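Local coordinates for protein toll (PDB 4LXR) that binds the cleaved, active cytokine spaetzle C-106 through its leucine-rich repeat ectodomain and starts Toll signalling in antifungal defence and in dorsal-ventral patterning of the embryo, at residues D372-G377 and R396-T401; D224-G229 and D246-A251; P284-A289 and P307-E312; D236-L241 and G260-N265. All coordinates share one frame; numbering follows the deposited sequence.

Contact 1 of 4, residues D372-G377 and R396-T401; sequences DNLLTG and RNRLRT
Asp372 and Arg396 meet at equivalent positions of two successive leucine-rich repeats, the tenth and eleventh. One residue further on, Asn373 and Asn397 are rungs of the asparagine ladder known from this fold. The two charged side chains lie side by side, and Arg396 grips the carboxylate side-on with two nitrogens. Its NE lies 2.8 Å from Asp372 OD1, and its NH2 lies 2.8 Å from Asp372 OD2. Both oxygens are met on their syn sides and sit almost in the guanidinium plane, although the carboxylate itself is turned 29° against it. The Arg396 chain bends at chi3 (-56°), which brings NE round to the carboxylate. An alanine in place of Asp372 would probably leave the Arg396 guanidinium without this acidic mate and freer to turn.

Asn397 is buried and works on the backbone instead. Its OD1 takes the N-H of Leu375 at 2.9 Å, in the amide plane and on a lone pair. The same oxygen rests 3.0 Å from Asn373 CB. Asn397 ND2 bonds to Leu370 O, back in the preceding repeat. Asn373 does the same one repeat earlier, where its OD1 accepts from Leu351 N. The backbones add two bonds: Arg398 N gives to Leu375 O at 2.9 Å, and Arg400 N to Thr376 O at 3.0 Å. Thr376 O also accepts from a water at 2.7 Å, which is hydrogen-bonded to Thr401 OG1.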
loop_
_atom_site.group_PDB
_atom_site.type_symbol
_atom_site.label_atom_id
_atom_site.label_comp_id
_atom_site.label_asym_id
_atom_site.label_seq_id
_atom_site.Cartn_x
_atom_site.Cartn_y
_atom_site.Cartn_z
ATOM N N ASP A 372 -2.723 -10.284 13.503
ATOM C CA ASP A 372 -4.093 -10.816 13.516
ATOM C C ASP A 372 -4.303 -11.955 14.510
ATOM O O ASP A 372 -4.768 -13.059 14.176
ATOM C CB ASP A 372 -4.581 -11.152 12.096
ATOM C CG ASP A 372 -4.704 -9.899 11.224
ATOM O OD1 ASP A 372 -5.644 -9.100 11.430
ATOM O OD2 ASP A 372 -3.840 -9.694 10.359
ATOM N N ASN A 373 -3.969 -11.639 15.752
ATOM C CA ASN A 373 -4.155 -12.534 16.867
ATOM C C ASN A 373 -4.712 -11.749 18.051
ATOM O O ASN A 373 -5.146 -10.613 17.893
ATOM C CB ASN A 373 -2.833 -13.231 17.193
ATOM C CG ASN A 373 -2.616 -14.473 16.329
ATOM O OD1 ASN A 373 -3.295 -15.476 16.512
ATOM N ND2 ASN A 373 -1.711 -14.389 15.368
ATOM N N LEU A 374 -4.704 -12.353 19.229
ATOM C CA LEU A 374 -5.305 -11.739 20.399
ATOM C C LEU A 374 -4.306 -11.631 21.528
ATOM O O LEU A 374 -4.668 -11.814 22.675
ATOM C CB LEU A 374 -6.489 -12.579 20.868
ATOM C CG LEU A 374 -7.605 -12.781 19.840
ATOM C CD1 LEU A 374 -8.619 -13.785 20.357
ATOM C CD2 LEU A 374 -8.282 -11.449 19.504
ATOM N N LEU A 375 -3.039 -11.383 21.201
ATOM C CA LEU A 375 -1.999 -11.265 22.221
ATOM C C LEU A 375 -2.127 -9.944 22.987
ATOM O O LEU A 375 -2.457 -8.905 22.403
ATOM C CB LEU A 375 -0.614 -11.382 21.574
ATOM C CG LEU A 375 -0.383 -12.752 20.909
ATOM C CD1 LEU A 375 0.785 -12.704 19.971
ATOM C CD2 LEU A 375 -0.188 -13.838 21.953
ATOM N N THR A 376 -1.858 -9.983 24.287
ATOM C CA THR A 376 -2.064 -8.807 25.127
ATOM C C THR A 376 -0.782 -8.227 25.696
ATOM O O THR A 376 -0.806 -7.161 26.266
ATOM C CB THR A 376 -2.961 -9.107 26.321
ATOM O OG1 THR A 376 -2.475 -10.275 26.989
ATOM C CG2 THR A 376 -4.398 -9.310 25.894
ATOM N N GLY A 377 0.336 -8.921 25.547
ATOM C CA GLY A 377 1.560 -8.453 26.157
ATOM C C GLY A 377 2.791 -8.952 25.446
ATOM O O GLY A 377 2.726 -9.860 24.615
ATOM N N ARG A 396 -2.517 -5.698 14.680
ATOM C CA ARG A 396 -3.877 -6.136 14.957
ATOM C C ARG A 396 -3.894 -7.285 15.968
ATOM O O ARG A 396 -4.417 -8.371 15.696
ATOM C CB ARG A 396 -4.611 -6.504 13.656
ATOM C CG ARG A 396 -4.878 -5.295 12.731
ATOM C CD ARG A 396 -5.437 -5.693 11.359
ATOM N NE ARG A 396 -4.550 -6.650 10.705
ATOM C CZ ARG A 396 -3.507 -6.316 9.952
ATOM N NH1 ARG A 396 -3.225 -5.047 9.704
ATOM N NH2 ARG A 396 -2.745 -7.260 9.445
ATOM N N ASN A 397 -3.277 -7.034 17.121
ATOM C CA ASN A 397 -3.457 -7.855 18.311
ATOM C C ASN A 397 -4.202 -7.008 19.352
ATOM O O ASN A 397 -4.891 -6.072 18.983
ATOM C CB ASN A 397 -2.112 -8.377 18.823
ATOM C CG ASN A 397 -1.662 -9.644 18.101
ATOM O OD1 ASN A 397 -1.867 -10.749 18.603
ATOM N ND2 ASN A 397 -1.050 -9.493 16.922
ATOM N N ARG A 398 -4.085 -7.340 20.634
ATOM C CA ARG A 398 -4.668 -6.532 21.709
ATOM C C ARG A 398 -3.555 -6.122 22.666
ATOM O O ARG A 398 -3.740 -6.122 23.885
ATOM C CB ARG A 398 -5.721 -7.318 22.494
ATOM C CG ARG A 398 -6.799 -8.021 21.652
ATOM C CD ARG A 398 -7.495 -7.096 20.670
ATOM N NE ARG A 398 -8.119 -5.961 21.338
ATOM C CZ ARG A 398 -8.016 -4.696 20.940
ATOM N NH1 ARG A 398 -7.299 -4.378 19.866
ATOM N NH2 ARG A 398 -8.628 -3.740 21.629
ATOM N N LEU A 399 -2.391 -5.785 22.117
ATOM C CA LEU A 399 -1.214 -5.517 22.945
ATOM C C LEU A 399 -1.443 -4.306 23.811
ATOM O O LEU A 399 -1.877 -3.271 23.327
ATOM C CB LEU A 399 0.030 -5.300 22.083
ATOM C CG LEU A 399 0.547 -6.529 21.343
ATOM C CD1 LEU A 399 1.811 -6.171 20.548
ATOM C CD2 LEU A 399 0.839 -7.590 22.384
ATOM N N ARG A 400 -1.162 -4.448 25.098
ATOM C CA ARG A 400 -1.371 -3.363 26.039
ATOM C C ARG A 400 -0.082 -3.079 26.824
ATOM O O ARG A 400 0.223 -1.926 27.134
ATOM C CB ARG A 400 -2.561 -3.676 26.959
ATOM C CG ARG A 400 -2.438 -3.153 28.379
ATOM C CD ARG A 400 -3.627 -2.287 28.773
ATOM N NE ARG A 400 -3.437 -1.656 30.080
ATOM C CZ ARG A 400 -2.711 -0.557 30.279
ATOM N NH1 ARG A 400 -2.104 0.035 29.252
ATOM N NH2 ARG A 400 -2.585 -0.051 31.499
ATOM N N THR A 401 0.687 -4.116 27.136
ATOM C CA THR A 401 1.949 -3.893 27.825
ATOM C C THR A 401 3.145 -4.471 27.093
ATOM O O THR A 401 3.058 -5.507 26.432
ATOM C CB THR A 401 1.959 -4.467 29.256
ATOM O OG1 THR A 401 2.078 -5.896 29.190
ATOM C CG2 THR A 401 0.705 -4.071 30.002
HETATM O O HOH W 1 -0.618 -7.072 28.986
#

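Contact 2 of 4, residues D224-G229 and D246-A251; sequences DIHDNG and DINLSA
Asp224 and Asn248 are paired at the ends of parallel strands of the fourth and fifth leucine-rich repeats, their side chains side by side and pointing the same way. The carboxylate and amide planes stand 43° apart. Asn248 CB lies 3.5 Å from Asp224 CG, and Asn248 ND2 makes only a weak bond of 3.4 Å to Asp224 OD2. The backbone bonds are firmer: Ile225 N to Asn248 O at 3.0 Å, and Asp227 N to Ser250 O at 2.9 Å. On the other face Ile225 CD1 meets Leu249 CD2 at 3.8 Å.

Both polar side chains are fixed by Asx turns. Asp224 OD1 takes the backbone N-H of His226. His226 ND1 gives to Asp224 OD1 at 2.6 Å. Asn248 OD1 takes the backbone N-H of Ser250. Ser250 OG meets Asn248 OD1 on a lone pair at 2.7 Å. The His226 ring also meets that of Trp202, the planes nearly parallel. Asp224 OD2 accepts from Gln62 N of a spaetzle C-106 chain, so this pair lies in the ligand interface. An alanine in place of Asp224 would probably undo its Asx turn and leave His226 N, His226 ND1 and that ligand N-H without this acceptor.

Strand 246-248 runs between parallel strands 222-224 and 270-273, and Asn248 and Ser250 lean on Arg272.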
loop_
_atom_site.group_PDB
_atom_site.type_symbol
_atom_site.label_atom_id
_atom_site.label_comp_id
_atom_site.label_asym_id
_atom_site.label_seq_id
_atom_site.Cartn_x
_atom_site.Cartn_y
_atom_site.Cartn_z
ATOM N N ASP A 224 1.727 -34.751 -6.071
ATOM C CA ASP A 224 0.794 -33.692 -5.754
ATOM C C ASP A 224 -0.607 -34.190 -5.985
ATOM O O ASP A 224 -0.993 -34.419 -7.109
ATOM C CB ASP A 224 1.085 -32.455 -6.603
ATOM C CG ASP A 224 0.220 -31.258 -6.224
ATOM O OD1 ASP A 224 -0.882 -31.449 -5.662
ATOM O OD2 ASP A 224 0.641 -30.118 -6.505
ATOM N N ILE A 225 -1.358 -34.334 -4.899
ATOM C CA ILE A 225 -2.705 -34.840 -4.953
ATOM C C ILE A 225 -3.680 -33.869 -4.305
ATOM O O ILE A 225 -4.705 -34.285 -3.766
ATOM C CB ILE A 225 -2.836 -36.252 -4.294
ATOM C CG1 ILE A 225 -2.240 -36.272 -2.884
ATOM C CG2 ILE A 225 -2.151 -37.304 -5.163
ATOM C CD1 ILE A 225 -2.396 -37.632 -2.160
ATOM N N HIS A 226 -3.363 -32.576 -4.371
ATOM C CA HIS A 226 -4.280 -31.568 -3.864
ATOM C C HIS A 226 -5.619 -31.577 -4.594
ATOM O O HIS A 226 -5.692 -31.980 -5.750
ATOM C CB HIS A 226 -3.629 -30.170 -3.762
ATOM C CG HIS A 226 -3.567 -29.381 -5.045
ATOM N ND1 HIS A 226 -2.432 -29.316 -5.826
ATOM C CD2 HIS A 226 -4.454 -28.527 -5.611
ATOM C CE1 HIS A 226 -2.645 -28.509 -6.853
ATOM N NE2 HIS A 226 -3.864 -28.012 -6.744
ATOM N N ASP A 227 -6.678 -31.198 -3.874
ATOM C CA ASP A 227 -8.042 -31.133 -4.405
ATOM C C ASP A 227 -8.503 -32.446 -5.072
ATOM O O ASP A 227 -8.859 -32.466 -6.253
ATOM C CB ASP A 227 -8.188 -29.954 -5.385
ATOM C CG ASP A 227 -9.591 -29.844 -5.947
ATOM O OD1 ASP A 227 -10.559 -30.099 -5.194
ATOM O OD2 ASP A 227 -9.722 -29.535 -7.150
ATOM N N ASN A 228 -8.491 -33.535 -4.309
ATOM C CA ASN A 228 -8.974 -34.809 -4.796
ATOM C C ASN A 228 -10.144 -35.315 -3.979
ATOM O O ASN A 228 -10.460 -36.489 -4.049
ATOM C CB ASN A 228 -7.861 -35.865 -4.777
ATOM C CG ASN A 228 -7.161 -35.976 -6.107
ATOM O OD1 ASN A 228 -7.624 -36.684 -6.991
ATOM N ND2 ASN A 228 -6.055 -35.254 -6.266
ATOM N N GLY A 229 -10.757 -34.433 -3.190
ATOM C CA GLY A 229 -11.873 -34.811 -2.336
ATOM C C GLY A 229 -11.520 -35.940 -1.377
ATOM O O GLY A 229 -12.387 -36.715 -0.999
ATOM N N ASP A 246 8.763 -33.934 -1.954
ATOM C CA ASP A 246 7.673 -32.953 -1.889
ATOM C C ASP A 246 6.326 -33.660 -1.978
ATOM O O ASP A 246 6.074 -34.432 -2.907
ATOM C CB ASP A 246 7.750 -31.903 -3.015
ATOM C CG ASP A 246 8.954 -30.958 -2.885
ATOM O OD1 ASP A 246 10.098 -31.440 -2.731
ATOM O OD2 ASP A 246 8.755 -29.719 -2.944
ATOM N N ILE A 247 5.462 -33.374 -1.011
ATOM C CA ILE A 247 4.128 -33.912 -0.992
ATOM C C ILE A 247 3.110 -32.798 -0.829
ATOM O O ILE A 247 3.227 -31.962 0.079
ATOM C CB ILE A 247 3.969 -34.945 0.136
ATOM C CG1 ILE A 247 4.808 -36.191 -0.170
ATOM C CG2 ILE A 247 2.525 -35.322 0.287
ATOM C CD1 ILE A 247 4.816 -37.250 0.961
ATOM N N ASN A 248 2.118 -32.771 -1.716
ATOM C CA ASN A 248 1.038 -31.808 -1.587
ATOM C C ASN A 248 -0.312 -32.478 -1.340
ATOM O O ASN A 248 -0.836 -33.167 -2.212
ATOM C CB ASN A 248 0.971 -30.855 -2.788
ATOM C CG ASN A 248 0.048 -29.652 -2.530
ATOM O OD1 ASN A 248 -0.562 -29.546 -1.474
ATOM N ND2 ASN A 248 -0.028 -28.741 -3.488
ATOM N N LEU A 249 -0.869 -32.239 -0.148
ATOM C CA LEU A 249 -2.129 -32.818 0.274
ATOM C C LEU A 249 -3.232 -31.770 0.403
ATOM O O LEU A 249 -4.269 -32.050 1.013
ATOM C CB LEU A 249 -1.966 -33.476 1.640
ATOM C CG LEU A 249 -0.898 -34.567 1.793
ATOM C CD1 LEU A 249 -0.873 -35.104 3.231
ATOM C CD2 LEU A 249 -1.144 -35.698 0.805
ATOM N N SER A 250 -3.011 -30.580 -0.163
ATOM C CA SER A 250 -3.896 -29.434 0.061
ATOM C C SER A 250 -5.310 -29.627 -0.497
ATOM O O SER A 250 -5.572 -30.530 -1.288
ATOM C CB SER A 250 -3.296 -28.141 -0.525
ATOM O OG SER A 250 -2.037 -27.831 0.042
ATOM N N ALA A 251 -6.215 -28.758 -0.063
ATOM C CA ALA A 251 -7.553 -28.662 -0.618
ATOM C C ALA A 251 -8.284 -29.997 -0.633
ATOM O O ALA A 251 -9.011 -30.303 -1.564
ATOM C CB ALA A 251 -7.511 -28.032 -2.019
HETATM O O HOH W 2 -11.400 -31.482 -2.524
#

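Contact 3 of 4, residues P284-A289 and P307-E312; sequences PSRLFA and PGDLFE
Pro307 begins the contact by resting its CG on Pro284 O, 3.9 Å away. Asp309 carries most of the polar chemistry. Its CG stands between the backbone N and the carbonyl carbon (chi1 61°), which puts CG beside the 284-287 turn. Asp309 OD2 accepts from Ser285 OG at 2.6 Å, on the syn side. Asp309 OD1 accepts from Arg286 N at 2.8 Å, with the donor well above the carboxylate plane (57°). One carboxylate thus holds a hydroxyl and a backbone N-H of neighbouring residues. The poorly ordered Arg286 guanidinium adds only long charge pairs, to Asp309 OD2 and to Glu312, with Ser285 OG over its centre.

Leu310 turns inward. Its CD1 packs against Leu287 CB at 3.9 Å and lies beside the Phe288 ring. Its carbonyl O takes a weak bond from Phe288 N at 3.1 Å. Phe311 follows, with CD1 4.0 Å from Phe288 CB. Glu312 closes the walk: its CG touches Ala289 CB at 3.6 Å, and its OE1 lies 3.7 Å from Arg286 NH1.

Each segment is a pair of overlapping beta turns, type II then type I in 284-289 and two of type I in 307-312. They belong to the sixth and seventh leucine-rich repeats and lie in the loops that return between strands. Leu287 also touches Leu261 and Phe262 of the preceding repeat. Strand 296-299 lies inside them: Phe288 packs on its Leu297 and Leu299, and Phe311 on Leu297.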
loop_
_atom_site.group_PDB
_atom_site.type_symbol
_atom_site.label_atom_id
_atom_site.label_comp_id
_atom_site.label_asym_id
_atom_site.label_seq_id
_atom_site.Cartn_x
_atom_site.Cartn_y
_atom_site.Cartn_z
ATOM N N PRO A 284 -1.579 -35.593 14.092
ATOM C CA PRO A 284 -1.120 -36.696 14.947
ATOM C C PRO A 284 0.275 -36.467 15.532
ATOM O O PRO A 284 1.064 -35.679 15.007
ATOM C CB PRO A 284 -1.111 -37.906 13.989
ATOM C CG PRO A 284 -1.035 -37.297 12.616
ATOM C CD PRO A 284 -1.829 -36.031 12.707
ATOM N N SER A 285 0.551 -37.154 16.633
ATOM C CA SER A 285 1.832 -37.092 17.320
ATOM C C SER A 285 3.014 -37.361 16.379
ATOM O O SER A 285 3.001 -38.318 15.609
ATOM C CB SER A 285 1.843 -38.119 18.451
ATOM O OG SER A 285 3.109 -38.160 19.080
ATOM N N ARG A 286 4.027 -36.499 16.438
ATOM C CA ARG A 286 5.267 -36.693 15.684
ATOM C C ARG A 286 5.097 -36.826 14.171
ATOM O O ARG A 286 5.940 -37.434 13.516
ATOM C CB ARG A 286 6.025 -37.913 16.215
ATOM C CG ARG A 286 6.681 -37.674 17.558
ATOM C CD ARG A 286 7.678 -38.767 17.871
ATOM N NE ARG A 286 7.030 -39.960 18.390
ATOM C CZ ARG A 286 6.773 -40.156 19.679
ATOM N NH1 ARG A 286 7.108 -39.227 20.570
ATOM N NH2 ARG A 286 6.181 -41.275 20.078
ATOM N N LEU A 287 4.023 -36.265 13.623
ATOM C CA LEU A 287 3.763 -36.396 12.190
ATOM C C LEU A 287 4.970 -35.953 11.364
ATOM O O LEU A 287 5.339 -36.621 10.397
ATOM C CB LEU A 287 2.523 -35.598 11.783
ATOM C CG LEU A 287 2.187 -35.601 10.292
ATOM C CD1 LEU A 287 1.753 -37.003 9.849
ATOM C CD2 LEU A 287 1.109 -34.552 9.935
ATOM N N PHE A 288 5.577 -34.832 11.763
ATOM C CA PHE A 288 6.728 -34.268 11.057
ATOM C C PHE A 288 8.029 -34.403 11.841
ATOM O O PHE A 288 8.961 -33.625 11.652
ATOM C CB PHE A 288 6.488 -32.803 10.701
ATOM C CG PHE A 288 5.336 -32.596 9.770
ATOM C CD1 PHE A 288 5.340 -33.178 8.500
ATOM C CD2 PHE A 288 4.240 -31.833 10.159
ATOM C CE1 PHE A 288 4.273 -32.993 7.634
ATOM C CE2 PHE A 288 3.156 -31.646 9.303
ATOM C CZ PHE A 288 3.172 -32.218 8.034
ATOM N N ALA A 289 8.092 -35.405 12.711
ATOM C CA ALA A 289 9.273 -35.615 13.537
ATOM C C ALA A 289 10.306 -36.508 12.844
ATOM O O ALA A 289 9.980 -37.242 11.907
ATOM C CB ALA A 289 8.871 -36.216 14.864
ATOM N N PRO A 307 0.465 -30.907 18.720
ATOM C CA PRO A 307 1.183 -31.642 19.765
ATOM C C PRO A 307 2.629 -31.168 19.823
ATOM O O PRO A 307 3.226 -30.906 18.765
ATOM C CB PRO A 307 1.130 -33.096 19.265
ATOM C CG PRO A 307 1.125 -32.952 17.755
ATOM C CD PRO A 307 0.318 -31.686 17.479
ATOM N N GLY A 308 3.174 -31.077 21.036
ATOM C CA GLY A 308 4.520 -30.590 21.276
ATOM C C GLY A 308 5.630 -31.341 20.578
ATOM O O GLY A 308 6.740 -30.816 20.433
ATOM N N ASP A 309 5.335 -32.567 20.147
ATOM C CA ASP A 309 6.326 -33.432 19.513
ATOM C C ASP A 309 6.232 -33.423 17.981
ATOM O O ASP A 309 6.797 -34.294 17.310
ATOM C CB ASP A 309 6.206 -34.876 20.050
ATOM C CG ASP A 309 4.839 -35.524 19.765
ATOM O OD1 ASP A 309 4.127 -35.116 18.815
ATOM O OD2 ASP A 309 4.471 -36.465 20.505
ATOM N N LEU A 310 5.522 -32.438 17.440
ATOM C CA LEU A 310 5.205 -32.390 16.014
ATOM C C LEU A 310 6.433 -32.317 15.115
ATOM O O LEU A 310 6.450 -32.904 14.035
ATOM C CB LEU A 310 4.262 -31.217 15.706
ATOM C CG LEU A 310 3.662 -31.200 14.290
ATOM C CD1 LEU A 310 2.850 -32.476 14.047
ATOM C CD2 LEU A 310 2.793 -29.942 14.053
ATOM N N PHE A 311 7.448 -31.580 15.552
ATOM C CA PHE A 311 8.648 -31.384 14.752
ATOM C C PHE A 311 9.895 -31.918 15.433
ATOM O O PHE A 311 10.992 -31.448 15.116
ATOM C CB PHE A 311 8.912 -29.890 14.528
ATOM C CG PHE A 311 7.739 -29.123 14.006
ATOM C CD1 PHE A 311 7.162 -29.445 12.788
ATOM C CD2 PHE A 311 7.254 -28.028 14.711
ATOM C CE1 PHE A 311 6.092 -28.727 12.309
ATOM C CE2 PHE A 311 6.196 -27.298 14.234
ATOM C CZ PHE A 311 5.606 -27.643 13.035
ATOM N N GLU A 312 9.758 -32.859 16.374
ATOM C CA GLU A 312 10.911 -33.197 17.207
ATOM C C GLU A 312 12.016 -33.868 16.397
ATOM O O GLU A 312 11.751 -34.692 15.525
ATOM C CB GLU A 312 10.537 -34.007 18.461
ATOM C CG GLU A 312 10.078 -35.426 18.209
ATOM C CD GLU A 312 9.988 -36.245 19.494
ATOM O OE1 GLU A 312 10.115 -37.484 19.426
ATOM O OE2 GLU A 312 9.784 -35.651 20.565
#

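Contact 4 of 4, residues D236-L241 and G260-N265; sequences DVFAHL and GLFDHN
Phe238 has the largest share of this contact, and its side chain meets the segment 260-265 from root to rim. CB lies 3.6 Å from Asn265 OD1. CD2 comes 3.9 Å from Leu261 O, which sits at the ring edge and in its plane. CE2 meets two carbons, Phe262 CE1 and Leu261 CD1, each at 4.1 Å. The two phenylalanine side chains lie side by side and point the same way. CG is anti to the carbonyl carbon (chi1 -59°); the ring lies in the repeat interior, where it touches Leu249. One ring face is covered by Val237 CG1, 3.4 Å above its centre. That same methyl touches Leu261 CD1 at 3.9 Å, so Val237 joins the apolar cluster.

The polar tie comes from Asn265. Its ND2 gives one bond to Phe238 O and one to Leu241 O, both 2.9 Å and close to the plane of its own amide. In each case the nitrogen stands above the carbonyl plane. Phe238 O also accepts from Leu241 N, and the two donors reach it from opposite faces. A buried amide thus clasps both ends of the last turn in 236-241. A water accepts from Phe238 N and sits next to Leu261 O. Phenylalanines packed side by side from repeat to repeat, carried by the loops that return between strands, are characteristic of the phenylalanine spine of leucine-rich repeat solenoids.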
loop_
_atom_site.group_PDB
_atom_site.type_symbol
_atom_site.label_atom_id
_atom_site.label_comp_id
_atom_site.label_asym_id
_atom_site.label_seq_id
_atom_site.Cartn_x
_atom_site.Cartn_y
_atom_site.Cartn_z
ATOM N N ASP A 236 -0.070 -46.108 5.568
ATOM C CA ASP A 236 1.035 -46.591 4.756
ATOM C C ASP A 236 0.893 -46.267 3.263
ATOM O O ASP A 236 1.577 -46.874 2.440
ATOM C CB ASP A 236 1.230 -48.114 4.965
ATOM C CG ASP A 236 -0.007 -48.933 4.592
ATOM O OD1 ASP A 236 -0.976 -48.371 4.038
ATOM O OD2 ASP A 236 -0.005 -50.158 4.841
ATOM N N VAL A 237 0.020 -45.316 2.916
ATOM C CA VAL A 237 -0.231 -44.989 1.511
ATOM C C VAL A 237 1.029 -44.608 0.731
ATOM O O VAL A 237 1.116 -44.857 -0.475
ATOM C CB VAL A 237 -1.284 -43.857 1.334
ATOM C CG1 VAL A 237 -0.793 -42.527 1.931
ATOM C CG2 VAL A 237 -1.635 -43.678 -0.160
ATOM N N PHE A 238 2.001 -44.011 1.421
ATOM C CA PHE A 238 3.207 -43.500 0.766
ATOM C C PHE A 238 4.430 -44.390 1.040
ATOM O O PHE A 238 5.561 -44.002 0.753
ATOM C CB PHE A 238 3.509 -42.065 1.252
ATOM C CG PHE A 238 2.399 -41.063 0.987
ATOM C CD1 PHE A 238 1.843 -40.929 -0.275
ATOM C CD2 PHE A 238 1.932 -40.243 2.007
ATOM C CE1 PHE A 238 0.837 -39.985 -0.519
ATOM C CE2 PHE A 238 0.914 -39.310 1.781
ATOM C CZ PHE A 238 0.363 -39.187 0.518
ATOM N N ALA A 239 4.206 -45.576 1.600
ATOM C CA ALA A 239 5.309 -46.457 1.993
ATOM C C ALA A 239 6.341 -46.722 0.901
ATOM O O ALA A 239 7.526 -46.863 1.190
ATOM C CB ALA A 239 4.783 -47.767 2.534
ATOM N N HIS A 240 5.900 -46.806 -0.347
ATOM C CA HIS A 240 6.827 -47.135 -1.428
ATOM C C HIS A 240 7.560 -45.914 -1.992
ATOM O O HIS A 240 8.540 -46.059 -2.715
ATOM C CB HIS A 240 6.094 -47.873 -2.550
ATOM C CG HIS A 240 5.726 -49.278 -2.197
ATOM N ND1 HIS A 240 4.534 -49.854 -2.579
ATOM C CD2 HIS A 240 6.399 -50.225 -1.506
ATOM C CE1 HIS A 240 4.487 -51.098 -2.134
ATOM N NE2 HIS A 240 5.606 -51.346 -1.478
ATOM N N LEU A 241 7.075 -44.720 -1.668
ATOM C CA LEU A 241 7.691 -43.482 -2.144
ATOM C C LEU A 241 8.860 -43.104 -1.249
ATOM O O LEU A 241 8.842 -42.048 -0.629
ATOM C CB LEU A 241 6.660 -42.348 -2.162
ATOM C CG LEU A 241 5.478 -42.552 -3.109
ATOM C CD1 LEU A 241 4.380 -41.509 -2.901
ATOM C CD2 LEU A 241 5.949 -42.536 -4.556
ATOM N N GLY A 260 2.127 -41.640 11.793
ATOM C CA GLY A 260 3.056 -42.424 10.995
ATOM C C GLY A 260 2.880 -42.296 9.488
ATOM O O GLY A 260 3.482 -43.057 8.733
ATOM N N LEU A 261 2.061 -41.339 9.049
ATOM C CA LEU A 261 1.844 -41.098 7.614
ATOM C C LEU A 261 3.129 -40.876 6.800
ATOM O O LEU A 261 3.167 -41.194 5.609
ATOM C CB LEU A 261 0.879 -39.918 7.397
ATOM C CG LEU A 261 0.390 -39.643 5.964
ATOM C CD1 LEU A 261 -0.340 -40.838 5.393
ATOM C CD2 LEU A 261 -0.507 -38.390 5.913
ATOM N N PHE A 262 4.175 -40.324 7.419
ATOM C CA PHE A 262 5.423 -40.084 6.683
ATOM C C PHE A 262 6.622 -40.871 7.191
ATOM O O PHE A 262 7.757 -40.552 6.849
ATOM C CB PHE A 262 5.773 -38.592 6.640
ATOM C CG PHE A 262 4.660 -37.727 6.132
ATOM C CD1 PHE A 262 4.161 -37.903 4.855
ATOM C CD2 PHE A 262 4.105 -36.751 6.935
ATOM C CE1 PHE A 262 3.123 -37.123 4.390
ATOM C CE2 PHE A 262 3.071 -35.962 6.478
ATOM C CZ PHE A 262 2.576 -36.150 5.200
ATOM N N ASP A 263 6.370 -41.905 7.989
ATOM C CA ASP A 263 7.444 -42.670 8.618
ATOM C C ASP A 263 8.411 -43.321 7.635
ATOM O O ASP A 263 9.571 -43.507 7.952
ATOM C CB ASP A 263 6.872 -43.742 9.553
ATOM C CG ASP A 263 6.507 -43.192 10.913
ATOM O OD1 ASP A 263 6.343 -41.950 11.035
ATOM O OD2 ASP A 263 6.378 -44.004 11.854
ATOM N N HIS A 264 7.935 -43.669 6.447
ATOM C CA HIS A 264 8.805 -44.284 5.443
ATOM C C HIS A 264 9.331 -43.292 4.414
ATOM O O HIS A 264 10.035 -43.672 3.476
ATOM C CB HIS A 264 8.083 -45.439 4.747
ATOM C CG HIS A 264 7.728 -46.557 5.674
ATOM N ND1 HIS A 264 6.431 -46.816 6.064
ATOM C CD2 HIS A 264 8.504 -47.461 6.315
ATOM C CE1 HIS A 264 6.424 -47.846 6.893
ATOM N NE2 HIS A 264 7.670 -48.253 7.065
ATOM N N ASN A 265 9.002 -42.017 4.599
ATOM C CA ASN A 265 9.439 -40.974 3.687
ATOM C C ASN A 265 10.439 -40.039 4.367
ATOM O O ASN A 265 10.093 -38.909 4.750
ATOM C CB ASN A 265 8.232 -40.187 3.189
ATOM C CG ASN A 265 7.066 -41.081 2.837
ATOM O OD1 ASN A 265 6.140 -41.243 3.625
ATOM N ND2 ASN A 265 7.115 -41.687 1.652
HETATM O O HOH W 3 2.353 -43.451 4.157
#

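All four contacts join neighbouring leucine-rich repeats of one solenoid, yet at different points of the coil. Contacts 2 and 4 join the same two repeats, the fourth and fifth, on the strand side and on the returning loops. They touch inside, where Leu249 meets Phe238; both are buried. Contact 3 is partly buried and continues the phenylalanine row of contact 4. Contact 1 lies about 34 Å from contact 2, centre to centre, and is more exposed, with a charged pair at one end. Contact 2 alone meets the ligand. Its polar network contrasts with the mainly apolar contact 4; contact 1 joins a salt bridge to buried asparagine amides, and contact 3 a carboxylate hub to leucine and phenylalanine packing.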